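Local coordinates for protein aminotransferase, class III (Thermomicrobium roseum, PDB 6IO1) that acts as a thermostable (S)-enantioselective omega-transaminase, probably moving amino groups between substrates by way of pyridoxal 5'-phosphate, at residues L37-G40 and V45-A48; H67-L72 and L342-W347; I98-R103 and F115-G120; I291-V296 and L335-I340; K376-L381 and P426-S431. All blocks are in the same frame, centred on the assembly; numbering follows the deposited sequence.

Contact 1 (L37-G40 and V45-A48)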
# COMPACT_ATOMS: atom_id res chain seq x y z
N LEU B 37 -14.47 17.32 -5.32
CA LEU B 37 -15.30 16.60 -6.28
C LEU B 37 -16.23 15.67 -5.52
O LEU B 37 -15.79 14.94 -4.62
CB LEU B 37 -14.43 15.81 -7.26
CG LEU B 37 -13.42 16.64 -8.06
CD1 LEU B 37 -12.64 15.76 -9.02
CD2 LEU B 37 -14.13 17.76 -8.80
N VAL B 38 -17.51 15.69 -5.88
CA VAL B 38 -18.54 15.01 -5.10
C VAL B 38 -19.33 13.98 -5.89
O VAL B 38 -20.02 13.16 -5.28
CB VAL B 38 -19.52 16.03 -4.47
CG1 VAL B 38 -18.76 17.14 -3.77
CG2 VAL B 38 -20.45 16.60 -5.53
N ARG B 39 -19.25 13.97 -7.22
CA ARG B 39 -20.09 13.08 -8.00
C ARG B 39 -19.44 12.81 -9.35
O ARG B 39 -18.74 13.67 -9.89
CB ARG B 39 -21.48 13.69 -8.19
CG ARG B 39 -22.52 12.78 -8.81
CD ARG B 39 -23.88 13.47 -8.80
NE ARG B 39 -23.85 14.75 -9.49
CZ ARG B 39 -23.79 15.93 -8.87
NH1 ARG B 39 -23.77 15.99 -7.55
NH2 ARG B 39 -23.76 17.05 -9.58
N GLY B 40 -19.68 11.61 -9.88
CA GLY B 40 -19.14 11.25 -11.17
C GLY B 40 -20.03 10.33 -11.99
O GLY B 40 -20.70 9.45 -11.45
N VAL B 45 -17.30 14.67 -13.90
CA VAL B 45 -17.32 14.82 -12.45
C VAL B 45 -17.90 16.20 -12.14
O VAL B 45 -17.92 17.10 -12.98
CB VAL B 45 -15.92 14.66 -11.81
CG1 VAL B 45 -15.44 13.23 -11.93
CG2 VAL B 45 -14.93 15.62 -12.45
N TRP B 46 -18.41 16.34 -10.92
CA TRP B 46 -18.98 17.61 -10.47
C TRP B 46 -18.35 18.01 -9.15
O TRP B 46 -18.11 17.16 -8.29
CB TRP B 46 -20.50 17.51 -10.32
CG TRP B 46 -21.23 17.45 -11.63
CD1 TRP B 46 -21.83 18.49 -12.29
CD2 TRP B 46 -21.45 16.29 -12.44
NE1 TRP B 46 -22.40 18.05 -13.46
CE2 TRP B 46 -22.18 16.70 -13.57
CE3 TRP B 46 -21.09 14.95 -12.32
CZ2 TRP B 46 -22.57 15.82 -14.58
CZ3 TRP B 46 -21.47 14.07 -13.32
CH2 TRP B 46 -22.20 14.51 -14.43
N ASP B 47 -18.07 19.30 -8.99
CA ASP B 47 -17.48 19.77 -7.75
C ASP B 47 -18.59 20.11 -6.74
O ASP B 47 -19.78 19.99 -7.02
CB ASP B 47 -16.53 20.94 -7.99
CG ASP B 47 -17.22 22.22 -8.45
OD1 ASP B 47 -18.47 22.32 -8.40
OD2 ASP B 47 -16.50 23.15 -8.86
N ALA B 48 -18.17 20.53 -5.54
CA ALA B 48 -19.12 20.80 -4.47
C ALA B 48 -20.07 21.94 -4.80
O ALA B 48 -21.16 22.01 -4.22
CB ALA B 48 -18.37 21.10 -3.17
O HOH W 1 -22.43 18.85 -7.46

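Contact 2 (H67-L72 and L342-W347)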
# COMPACT_ATOMS: atom_id res chain seq x y z
N HIS B 67 -16.88 6.53 -14.43
CA HIS B 67 -17.56 6.64 -13.15
C HIS B 67 -19.00 6.12 -13.25
O HIS B 67 -19.57 6.01 -14.33
CB HIS B 67 -17.58 8.09 -12.66
CG HIS B 67 -16.22 8.72 -12.54
ND1 HIS B 67 -15.36 8.42 -11.50
CD2 HIS B 67 -15.59 9.64 -13.30
CE1 HIS B 67 -14.25 9.12 -11.64
NE2 HIS B 67 -14.37 9.87 -12.72
N GLY B 68 -19.57 5.81 -12.09
CA GLY B 68 -20.99 5.52 -11.98
C GLY B 68 -21.44 4.15 -12.41
O GLY B 68 -22.62 3.98 -12.74
N ARG B 69 -20.56 3.15 -12.42
CA ARG B 69 -20.94 1.80 -12.81
C ARG B 69 -21.57 1.10 -11.61
O ARG B 69 -20.86 0.69 -10.68
CB ARG B 69 -19.73 1.04 -13.34
CG ARG B 69 -19.09 1.69 -14.55
CD ARG B 69 -19.80 1.27 -15.84
NE ARG B 69 -19.00 1.61 -17.02
CZ ARG B 69 -19.18 1.05 -18.21
NH1 ARG B 69 -20.12 0.14 -18.39
NH2 ARG B 69 -18.41 1.42 -19.23
N ARG B 70 -22.89 0.95 -11.64
CA ARG B 70 -23.61 0.31 -10.54
C ARG B 70 -23.26 -1.16 -10.39
O ARG B 70 -23.44 -1.72 -9.30
CB ARG B 70 -25.12 0.48 -10.73
CG ARG B 70 -25.58 1.93 -10.64
CD ARG B 70 -27.03 2.05 -10.22
NE ARG B 70 -27.92 1.18 -10.98
CZ ARG B 70 -29.05 0.67 -10.52
NH1 ARG B 70 -29.44 0.93 -9.27
NH2 ARG B 70 -29.80 -0.10 -11.29
N GLU B 71 -22.79 -1.81 -11.46
CA GLU B 71 -22.41 -3.22 -11.36
C GLU B 71 -21.29 -3.43 -10.35
O GLU B 71 -21.34 -4.36 -9.54
CB GLU B 71 -22.00 -3.74 -12.74
CG GLU B 71 -23.10 -3.68 -13.79
CD GLU B 71 -23.04 -2.42 -14.63
OE1 GLU B 71 -22.62 -1.36 -14.10
OE2 GLU B 71 -23.40 -2.48 -15.82
N LEU B 72 -20.28 -2.56 -10.38
CA LEU B 72 -19.17 -2.68 -9.44
C LEU B 72 -19.63 -2.40 -8.01
O LEU B 72 -19.19 -3.07 -7.07
CB LEU B 72 -18.03 -1.74 -9.85
CG LEU B 72 -17.02 -2.25 -10.88
CD1 LEU B 72 -17.69 -2.79 -12.14
CD2 LEU B 72 -16.02 -1.16 -11.24
N LEU B 342 -13.66 -6.44 -20.79
CA LEU B 342 -13.58 -7.41 -21.88
C LEU B 342 -14.83 -7.37 -22.75
O LEU B 342 -14.73 -7.40 -23.99
CB LEU B 342 -13.37 -8.82 -21.31
CG LEU B 342 -12.08 -9.04 -20.50
CD1 LEU B 342 -12.08 -10.42 -19.88
CD2 LEU B 342 -10.85 -8.83 -21.37
N ALA B 343 -16.02 -7.33 -22.13
CA ALA B 343 -17.25 -7.35 -22.91
C ALA B 343 -17.36 -6.13 -23.82
O ALA B 343 -17.76 -6.25 -24.99
CB ALA B 343 -18.46 -7.42 -21.97
N GLU B 344 -16.99 -4.96 -23.32
CA GLU B 344 -17.04 -3.75 -24.12
C GLU B 344 -15.78 -3.54 -24.95
O GLU B 344 -15.74 -2.63 -25.77
CB GLU B 344 -17.29 -2.53 -23.22
CG GLU B 344 -18.60 -2.62 -22.45
CD GLU B 344 -18.91 -1.38 -21.64
OE1 GLU B 344 -18.12 -0.41 -21.71
OE2 GLU B 344 -19.93 -1.38 -20.92
N ARG B 345 -14.77 -4.39 -24.76
CA ARG B 345 -13.53 -4.35 -25.54
C ARG B 345 -12.95 -2.93 -25.57
O ARG B 345 -12.64 -2.38 -26.62
CB ARG B 345 -13.78 -4.90 -26.94
CG ARG B 345 -14.20 -6.37 -26.94
CD ARG B 345 -14.30 -6.91 -28.35
NE ARG B 345 -12.98 -7.29 -28.82
CZ ARG B 345 -12.28 -8.34 -28.39
NH1 ARG B 345 -11.08 -8.56 -28.89
NH2 ARG B 345 -12.78 -9.16 -27.48
N LEU B 346 -12.78 -2.37 -24.37
CA LEU B 346 -12.38 -0.95 -24.16
C LEU B 346 -11.03 -0.64 -24.79
O LEU B 346 -10.78 0.55 -25.08
CB LEU B 346 -12.40 -0.63 -22.66
CG LEU B 346 -13.79 -0.60 -22.02
CD1 LEU B 346 -13.71 -0.09 -20.59
CD2 LEU B 346 -14.74 0.25 -22.84
N TRP B 347 -10.17 -1.65 -24.97
CA TRP B 347 -8.85 -1.39 -25.60
C TRP B 347 -9.07 -0.82 -27.01
O TRP B 347 -8.22 -0.03 -27.46
CB TRP B 347 -7.97 -2.65 -25.61
CG TRP B 347 -8.63 -3.85 -26.21
CD1 TRP B 347 -8.66 -4.20 -27.53
CD2 TRP B 347 -9.37 -4.87 -25.51
NE1 TRP B 347 -9.36 -5.37 -27.70
CE2 TRP B 347 -9.80 -5.80 -26.48
CE3 TRP B 347 -9.70 -5.09 -24.17
CZ2 TRP B 347 -10.55 -6.93 -26.14
CZ3 TRP B 347 -10.44 -6.20 -23.84
CH2 TRP B 347 -10.86 -7.11 -24.81

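Contact 3 (I98-R103 and F115-G120)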
# COMPACT_ATOMS: atom_id res chain seq x y z
N ILE B 98 -9.10 -16.17 -5.51
CA ILE B 98 -8.66 -17.33 -6.29
C ILE B 98 -9.12 -17.20 -7.74
O ILE B 98 -8.35 -17.44 -8.69
CB ILE B 98 -9.19 -18.62 -5.65
CG1 ILE B 98 -8.62 -18.79 -4.24
CG2 ILE B 98 -8.86 -19.82 -6.50
CD1 ILE B 98 -9.24 -19.93 -3.46
N GLU B 99 -10.38 -16.83 -7.94
CA GLU B 99 -10.91 -16.68 -9.29
C GLU B 99 -10.18 -15.58 -10.05
O GLU B 99 -9.89 -15.72 -11.24
CB GLU B 99 -12.41 -16.41 -9.26
CG GLU B 99 -13.23 -17.56 -8.67
CD GLU B 99 -13.36 -18.75 -9.60
OE1 GLU B 99 -12.73 -18.75 -10.68
OE2 GLU B 99 -14.10 -19.70 -9.25
N LEU B 100 -9.87 -14.47 -9.37
CA LEU B 100 -9.12 -13.40 -10.02
C LEU B 100 -7.73 -13.86 -10.41
O LEU B 100 -7.23 -13.51 -11.49
CB LEU B 100 -9.04 -12.17 -9.10
CG LEU B 100 -8.31 -10.97 -9.71
CD1 LEU B 100 -9.06 -10.45 -10.93
CD2 LEU B 100 -8.14 -9.87 -8.68
N ALA B 101 -7.07 -14.64 -9.55
CA ALA B 101 -5.75 -15.15 -9.89
C ALA B 101 -5.79 -16.04 -11.13
O ALA B 101 -4.97 -15.89 -12.04
CB ALA B 101 -5.16 -15.92 -8.70
N ALA B 102 -6.77 -16.95 -11.19
CA ALA B 102 -6.89 -17.81 -12.37
C ALA B 102 -7.19 -17.00 -13.63
O ALA B 102 -6.61 -17.24 -14.70
CB ALA B 102 -7.96 -18.87 -12.13
N ARG B 103 -8.11 -16.03 -13.51
CA ARG B 103 -8.47 -15.22 -14.67
C ARG B 103 -7.29 -14.41 -15.17
O ARG B 103 -7.08 -14.28 -16.38
CB ARG B 103 -9.63 -14.30 -14.30
CG ARG B 103 -10.31 -13.66 -15.49
CD ARG B 103 -11.65 -13.08 -15.07
NE ARG B 103 -12.44 -12.64 -16.22
CZ ARG B 103 -13.57 -11.96 -16.12
NH1 ARG B 103 -14.03 -11.62 -14.92
NH2 ARG B 103 -14.23 -11.59 -17.21
N PHE B 115 0.22 -15.27 -9.01
CA PHE B 115 -0.07 -13.89 -8.64
C PHE B 115 -0.13 -13.72 -7.13
O PHE B 115 -0.66 -14.58 -6.41
CB PHE B 115 -1.38 -13.42 -9.27
CG PHE B 115 -1.38 -13.47 -10.77
CD1 PHE B 115 -1.73 -14.63 -11.44
CD2 PHE B 115 -1.02 -12.35 -11.51
CE1 PHE B 115 -1.72 -14.67 -12.82
CE2 PHE B 115 -1.01 -12.39 -12.88
CZ PHE B 115 -1.36 -13.56 -13.54
N GLN B 116 0.41 -12.60 -6.66
CA GLN B 116 0.23 -12.13 -5.29
C GLN B 116 -0.31 -10.71 -5.34
O GLN B 116 0.28 -9.85 -6.00
CB GLN B 116 1.52 -12.17 -4.48
CG GLN B 116 1.31 -11.80 -3.02
CD GLN B 116 2.60 -11.78 -2.21
OE1 GLN B 116 3.12 -10.72 -1.88
NE2 GLN B 116 3.11 -12.97 -1.90
N PHE B 117 -1.41 -10.47 -4.65
CA PHE B 117 -2.08 -9.18 -4.75
C PHE B 117 -1.60 -8.20 -3.68
O PHE B 117 -1.00 -8.58 -2.67
CB PHE B 117 -3.60 -9.38 -4.66
CG PHE B 117 -4.15 -10.22 -5.78
CD1 PHE B 117 -4.21 -9.72 -7.07
CD2 PHE B 117 -4.57 -11.52 -5.55
CE1 PHE B 117 -4.70 -10.49 -8.10
CE2 PHE B 117 -5.06 -12.29 -6.58
CZ PHE B 117 -5.13 -11.78 -7.86
N THR B 118 -1.85 -6.92 -3.94
CA THR B 118 -1.45 -5.80 -3.11
C THR B 118 -2.58 -4.77 -3.18
O THR B 118 -3.66 -5.04 -3.71
CB THR B 118 -0.12 -5.18 -3.57
OG1 THR B 118 -0.29 -4.60 -4.87
CG2 THR B 118 0.99 -6.22 -3.62
N SER B 119 -2.33 -3.58 -2.63
CA SER B 119 -3.30 -2.50 -2.66
C SER B 119 -2.87 -1.32 -3.52
O SER B 119 -3.62 -0.34 -3.62
CB SER B 119 -3.61 -2.01 -1.24
OG SER B 119 -4.27 -3.02 -0.50
N GLY B 120 -1.70 -1.37 -4.15
CA GLY B 120 -1.25 -0.23 -4.93
C GLY B 120 -0.04 -0.55 -5.77
O GLY B 120 0.57 -1.62 -5.65

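Contact 4 (I291-V296 and L335-I340)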
# COMPACT_ATOMS: atom_id res chain seq x y z
N ILE B 291 -7.15 -2.13 -12.95
CA ILE B 291 -7.67 -3.47 -12.67
C ILE B 291 -9.06 -3.41 -12.04
O ILE B 291 -9.92 -4.26 -12.32
CB ILE B 291 -6.68 -4.27 -11.80
CG1 ILE B 291 -7.16 -5.72 -11.65
CG2 ILE B 291 -6.50 -3.61 -10.43
CD1 ILE B 291 -6.14 -6.63 -11.01
N THR B 292 -9.31 -2.42 -11.20
CA THR B 292 -10.62 -2.20 -10.61
C THR B 292 -11.26 -0.91 -11.09
O THR B 292 -12.33 -0.54 -10.59
CB THR B 292 -10.53 -2.17 -9.08
OG1 THR B 292 -9.55 -1.19 -8.68
CG2 THR B 292 -10.13 -3.52 -8.54
N SER B 293 -10.63 -0.21 -12.04
CA SER B 293 -11.04 1.12 -12.48
C SER B 293 -10.99 2.12 -11.33
O SER B 293 -11.68 3.15 -11.37
CB SER B 293 -12.42 1.11 -13.13
OG SER B 293 -12.34 0.65 -14.47
N GLY B 294 -10.19 1.84 -10.31
CA GLY B 294 -10.08 2.70 -9.15
C GLY B 294 -11.23 2.60 -8.17
O GLY B 294 -11.23 3.34 -7.17
N TYR B 295 -12.20 1.72 -8.41
CA TYR B 295 -13.35 1.62 -7.52
C TYR B 295 -12.96 1.10 -6.13
O TYR B 295 -13.54 1.52 -5.13
CB TYR B 295 -14.42 0.73 -8.15
CG TYR B 295 -15.25 1.45 -9.20
CD1 TYR B 295 -14.65 1.99 -10.33
CD2 TYR B 295 -16.63 1.57 -9.07
CE1 TYR B 295 -15.40 2.65 -11.29
CE2 TYR B 295 -17.38 2.23 -10.02
CZ TYR B 295 -16.76 2.76 -11.13
OH TYR B 295 -17.51 3.41 -12.09
N VAL B 296 -11.99 0.19 -6.07
CA VAL B 296 -11.45 -0.30 -4.80
C VAL B 296 -9.94 -0.42 -4.95
O VAL B 296 -9.46 -0.84 -6.01
CB VAL B 296 -12.08 -1.65 -4.40
CG1 VAL B 296 -11.52 -2.14 -3.07
CG2 VAL B 296 -13.60 -1.56 -4.32
N LEU B 335 -13.12 -8.51 -10.67
CA LEU B 335 -13.75 -9.47 -11.57
C LEU B 335 -14.87 -8.81 -12.37
O LEU B 335 -14.97 -9.00 -13.59
CB LEU B 335 -14.28 -10.67 -10.78
CG LEU B 335 -13.23 -11.60 -10.18
CD1 LEU B 335 -13.90 -12.64 -9.28
CD2 LEU B 335 -12.42 -12.28 -11.27
N ARG B 336 -15.72 -8.02 -11.70
CA ARG B 336 -16.79 -7.33 -12.41
C ARG B 336 -16.24 -6.31 -13.40
O ARG B 336 -16.74 -6.18 -14.53
CB ARG B 336 -17.73 -6.66 -11.41
CG ARG B 336 -19.16 -6.51 -11.91
CD ARG B 336 -19.86 -7.85 -11.98
NE ARG B 336 -21.18 -7.74 -12.60
CZ ARG B 336 -21.40 -7.79 -13.91
NH1 ARG B 336 -20.39 -8.00 -14.74
NH2 ARG B 336 -22.63 -7.67 -14.39
N ASN B 337 -15.21 -5.57 -12.99
CA ASN B 337 -14.57 -4.59 -13.86
C ASN B 337 -13.98 -5.26 -15.09
O ASN B 337 -14.07 -4.72 -16.20
CB ASN B 337 -13.50 -3.83 -13.09
CG ASN B 337 -12.81 -2.78 -13.93
OD1 ASN B 337 -13.42 -1.79 -14.33
ND2 ASN B 337 -11.52 -2.98 -14.19
N LEU B 338 -13.36 -6.43 -14.91
CA LEU B 338 -12.83 -7.18 -16.05
C LEU B 338 -13.95 -7.66 -16.95
O LEU B 338 -13.80 -7.67 -18.18
CB LEU B 338 -11.99 -8.35 -15.55
CG LEU B 338 -10.61 -7.98 -14.99
CD1 LEU B 338 -9.84 -9.23 -14.59
CD2 LEU B 338 -9.83 -7.16 -16.01
N ASP B 339 -15.08 -8.07 -16.36
CA ASP B 339 -16.24 -8.44 -17.18
C ASP B 339 -16.62 -7.30 -18.10
O ASP B 339 -16.78 -7.48 -19.32
CB ASP B 339 -17.42 -8.80 -16.28
CG ASP B 339 -17.21 -10.09 -15.51
OD1 ASP B 339 -16.29 -10.85 -15.86
OD2 ASP B 339 -17.98 -10.33 -14.56
N ILE B 340 -16.73 -6.09 -17.54
CA ILE B 340 -17.14 -4.94 -18.35
C ILE B 340 -16.06 -4.58 -19.37
O ILE B 340 -16.37 -4.29 -20.53
CB ILE B 340 -17.48 -3.75 -17.43
CG1 ILE B 340 -18.70 -4.09 -16.57
CG2 ILE B 340 -17.75 -2.50 -18.26
CD1 ILE B 340 -19.09 -3.00 -15.61

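Contact 5 (K376-L381 and P426-S431)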
# COMPACT_ATOMS: atom_id res chain seq x y z
N LYS B 376 0.53 7.50 -26.64
CA LYS B 376 0.30 6.10 -26.96
C LYS B 376 -1.03 5.70 -26.34
O LYS B 376 -1.22 5.84 -25.13
CB LYS B 376 1.43 5.21 -26.45
CG LYS B 376 1.24 3.75 -26.81
CD LYS B 376 1.25 3.54 -28.31
CE LYS B 376 1.03 2.08 -28.67
NZ LYS B 376 0.84 1.88 -30.13
N GLY B 377 -1.96 5.24 -27.17
CA GLY B 377 -3.28 4.91 -26.67
C GLY B 377 -3.91 6.15 -26.08
O GLY B 377 -3.92 7.22 -26.69
N LEU B 378 -4.42 6.02 -24.86
CA LEU B 378 -5.05 7.14 -24.18
C LEU B 378 -4.07 7.93 -23.31
O LEU B 378 -4.50 8.84 -22.59
CB LEU B 378 -6.23 6.66 -23.34
CG LEU B 378 -7.54 6.63 -24.12
CD1 LEU B 378 -8.69 6.31 -23.20
CD2 LEU B 378 -7.77 7.96 -24.83
N MET B 379 -2.78 7.61 -23.36
CA MET B 379 -1.77 8.38 -22.64
C MET B 379 -1.24 9.47 -23.57
O MET B 379 -0.65 9.16 -24.60
CB MET B 379 -0.63 7.47 -22.18
CG MET B 379 -1.08 6.26 -21.39
SD MET B 379 0.27 5.11 -21.05
CE MET B 379 1.47 6.21 -20.29
N LEU B 380 -1.46 10.74 -23.21
CA LEU B 380 -1.05 11.82 -24.10
C LEU B 380 -0.39 12.94 -23.30
O LEU B 380 -0.71 13.15 -22.13
CB LEU B 380 -2.25 12.37 -24.89
CG LEU B 380 -2.96 11.37 -25.80
CD1 LEU B 380 -4.32 10.99 -25.22
CD2 LEU B 380 -3.10 11.91 -27.21
N LEU B 381 0.52 13.65 -23.96
CA LEU B 381 1.23 14.76 -23.34
C LEU B 381 1.50 15.85 -24.37
O LEU B 381 1.90 15.57 -25.51
CB LEU B 381 2.56 14.30 -22.72
CG LEU B 381 3.26 15.31 -21.80
CD1 LEU B 381 3.91 14.60 -20.63
CD2 LEU B 381 4.30 16.13 -22.55
N PRO B 426 -7.58 10.09 -20.17
CA PRO B 426 -9.04 9.98 -20.05
C PRO B 426 -9.58 8.55 -19.93
O PRO B 426 -8.88 7.62 -20.28
CB PRO B 426 -9.56 10.62 -21.34
CG PRO B 426 -8.44 10.40 -22.33
CD PRO B 426 -7.17 10.52 -21.51
N PRO B 427 -10.82 8.35 -19.41
CA PRO B 427 -11.42 7.02 -19.27
C PRO B 427 -11.53 6.34 -20.64
O PRO B 427 -11.85 7.00 -21.61
CB PRO B 427 -12.82 7.31 -18.71
CG PRO B 427 -12.69 8.66 -18.05
CD PRO B 427 -11.71 9.41 -18.93
N LEU B 428 -11.27 5.03 -20.67
CA LEU B 428 -11.25 4.28 -21.93
C LEU B 428 -12.56 4.37 -22.70
O LEU B 428 -12.59 3.99 -23.88
CB LEU B 428 -10.92 2.81 -21.66
CG LEU B 428 -9.69 2.46 -20.81
CD1 LEU B 428 -9.37 0.98 -20.93
CD2 LEU B 428 -8.48 3.30 -21.20
N THR B 429 -13.63 4.86 -22.08
CA THR B 429 -14.94 4.95 -22.72
C THR B 429 -15.17 6.28 -23.43
O THR B 429 -16.28 6.51 -23.93
CB THR B 429 -16.04 4.73 -21.69
OG1 THR B 429 -15.94 5.71 -20.66
CG2 THR B 429 -15.92 3.34 -21.08
N ILE B 430 -14.17 7.17 -23.47
CA ILE B 430 -14.38 8.52 -23.98
C ILE B 430 -14.82 8.48 -25.43
O ILE B 430 -14.25 7.77 -26.27
CB ILE B 430 -13.12 9.37 -23.78
CG1 ILE B 430 -13.40 10.84 -24.09
CG2 ILE B 430 -11.95 8.84 -24.62
CD1 ILE B 430 -12.35 11.79 -23.56
N SER B 431 -15.90 9.20 -25.73
CA SER B 431 -16.42 9.30 -27.07
C SER B 431 -15.75 10.42 -27.86
O SER B 431 -14.93 11.19 -27.34
CB SER B 431 -17.93 9.55 -27.04
OG SER B 431 -18.22 10.90 -26.67

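Contact 1 (L37-G40 and V45-A48)
Arg39 lies over the indole of Trp46 in an antiparallel hairpin, strands 35-41 and 44-47, with a classic beta bulge in which two residues, Val38 and Arg39, are set against the single Trp46. Val38 N gives a nearly straight bond (175° at the hydrogen) to Trp46 O at 2.9 Å, and Trp46 N returns one to Arg39 O. The bulge moves the register by one residue between the pairs Leu37-Asp47 and Arg39-Trp46.

Followed outward, the tryptophan is a bed for the arginine. Its CB already sits under the guanidinium, 3.4 Å from Arg39 NH2. CG comes closer still to that nitrogen, at 3.3 Å, and CD1 and CD2 flank the same spot. Further round the rim, CE3 passes Arg39 O at 3.6 Å, with that oxygen in the ring plane, and CZ3 edges up to Gly40 C. The arginine gets there because its chain bends at chi3 (57°), which folds the guanidinium back over the five-membered ring as an off-centre cation-pi contact, the two planes 31° apart.

Apolar contacts between the strands include Leu37 CD1 on Val45 CG2 at 4.1 Å; both residues also pack on Ile414. Strand 35-41 is an edge strand within its chain, and Leu37 and Gly40 make backbone bonds to the second subunit. Out at the arginine tip, one water accepts from Arg39 NH2 at 3.1 Å and donates to Asp47 O at 2.9 Å.

Contact 2 (H67-L72 and L342-W347)
A two-pronged salt bridge at the protein surface joins Arg69, just ahead of helix 70-82, to Glu344, near the C-terminal end of helix 328-344. The two side chains reach out from opposite directions, and the guanidinium meets the carboxylate end-on. Arg69 NH1 donates to Glu344 OE2 at 3.0 Å, while Arg69 NH2 takes Glu344 OE1 at 3.1 Å. Both oxygens are met on their syn sides, but the fit is not flat: the planes of the two groups are 37° apart. A bend at chi2 (-84°) turns the Arg69 chain to meet Glu344, which stays extended beyond CG.

Right after the glutamate the chain turns through a Schellman motif. Arg345 is its C-prime residue, with positive phi, and Leu346 N bonds back to Leu341 O, after which helix 346-361 takes over. A carboxylate at this end of a helix probably feels an unfavourable dipole, which the arginine would help to offset. Glu71 OE2 lies 6.3 Å from Glu344 OE2 and adds a further negative charge nearby.

The arginine has further partners: its NE donates to Ile65 O, and its backbone N is bonded to Tyr295 OH. Thr429 packs against its side chain.

Contact 3 (I98-R103 and F115-G120)
The phenyl ring of Phe117 turns an edge to helix 95-107, with the backbone N of Ala101 in the ring plane, 3.8 Å from CZ. Leu100 reaches the same rim obliquely: its CD2 lies 3.5 Å from Phe117 CE1, and its CG packs by CZ at 3.8 Å. On the neighbouring atom of the rim, Phe117 CE2 is 4.2 Å from Ala101 CB. The ring of Phe115 meets the carbonyl end of the same alanine, its CD1 standing 3.5 Å from Ala101 O. Both rings thus meet one residue, whose small side chain probably helps the helix approach this closely.

Leu100 gets its methyl to the ring because chi1 is -178°, which holds CG opposite the backbone N and sends the branch toward the strand. No hydrogen bond crosses here; this is van der Waals packing of a helix on a strand, the short axes 9.1 Å apart at a crossing angle of 123°. Strand 112-118 is an edge strand, within this chain, of the seven-stranded mixed sheet of the large domain in this fold type I aminotransferase. Phe115 and Phe117 point to helix 95-107, while Gln116 between them points the other way and donates to Leu20 O of the second subunit. Past the strand comes Gly120, which touches the bound 4'-deoxy-4'-aminopyridoxal-5'-phosphate and is the N-cap of helix 121-138. Leu100 also packs on Cys331, Ala334 and Leu335 of helix 328-344.

Contact 4 (I291-V296 and L335-I340)
Asn337 and Ser293 carry the polar part of this buried contact. Ser293 OG donates to Asn337 OD1 at 2.7 Å, arriving 31° out of the carbonyl plane, and the same hydroxyl is bonded to Ile65 N. On the other branch of the amide, Asn337 ND2 gives a weak bond to Ile291 O at 2.8 Å and a second weak one to Gly290 O. Chi1 of -179° swings the Asn337 amide away from its own backbone N and out into the loop. A leucine in its place would probably leave Ser293 OG without its acceptor and Ile291 O without its donor, both in a buried site.

Within the loop, a type I' turn from Thr292 to Tyr295 is closed by Tyr295 N to Thr292 O at 3.1 Å, and Thr292 OG1 donates to Val296 O at 2.7 Å.

The van der Waals part is modest: Asn337 CG rests 3.7 Å from Thr292 C.

In the fold, residues 291-296 lie in the loop between strands 284-287 and 299-304, just after Lys289 of the cofactor pocket. Helix 328-344 flanks it, Tyr295 leans on Leu72 of helix 70-82, and Gly294 O is bonded to His327 of the second subunit.

Contact 5 (K376-L381 and P426-S431)
Leu378 pushes both its methyls into the bend formed by Pro426, Leu428 and Ile430. The CD1 side is the tight one. That methyl is 3.2 Å from Pro426 O, 3.5 Å from Leu428 CA and 3.6 Å from Leu428 CD2, so it is pressed against backbone as much as side chain. CD2 meets Pro426 CG at 3.6 Å, and the proline ring in turn brings its CD to 3.3 Å from Leu378 O.

Packing slackens toward Ile430, whose CG2 is 4.3 Å from Leu378 CD2. The flanks are more open: Lys376 and Gly377 on one segment, Thr429 and Ser431 on the other, are all partly exposed.

Each partner is a turn. Leu378 sits in a type II' turn that joins strands 370-376 and 379-384 into a hairpin, with Gly377 taking the positive phi. Pro427 to Ile430 form a type I turn leading to helix 432-450, whose N-cap is Ser431, its own N bonded to Glu434 OE1. Helix 346-361 closes over both, its Ser353 touching Leu378 and Ile430.

An alanine here lacks the branch and both methyls, and would probably open a gap between Pro426 and Leu428 and leave the turns less closely packed.

No hydrogen bond crosses between the segments. Pro426 O, so close to a methyl, is satisfied by Arg268 NH1. The fit is one of carbon shape; the nearby backbone polar atoms find partners in Arg268 and Asn349.

Contacts 3, 4 and 5 are buried; contact 2 lies on the surface, and contact 1 is mostly buried apart from its cation-pi pair, where Arg39 is exposed and Trp46 partly so. Chemistry follows place: contacts 3 and 5 are carbon packing without a cross-segment hydrogen bond, contact 4 is a buried amide bonded to a hydroxyl and, weakly, to a backbone carbonyl, contact 2 is a hydrogen-bonded salt bridge. Contacts 2 and 4 both use helix 328-344, their centres about 7 Å apart, and a salt bridge between Arg103 and Asp339 ties contact 3 to contact 4. Contacts 1 and 5 reach the same sheet, though their nearest atoms are about 8 Å apart. All but contact 5 touch the second subunit.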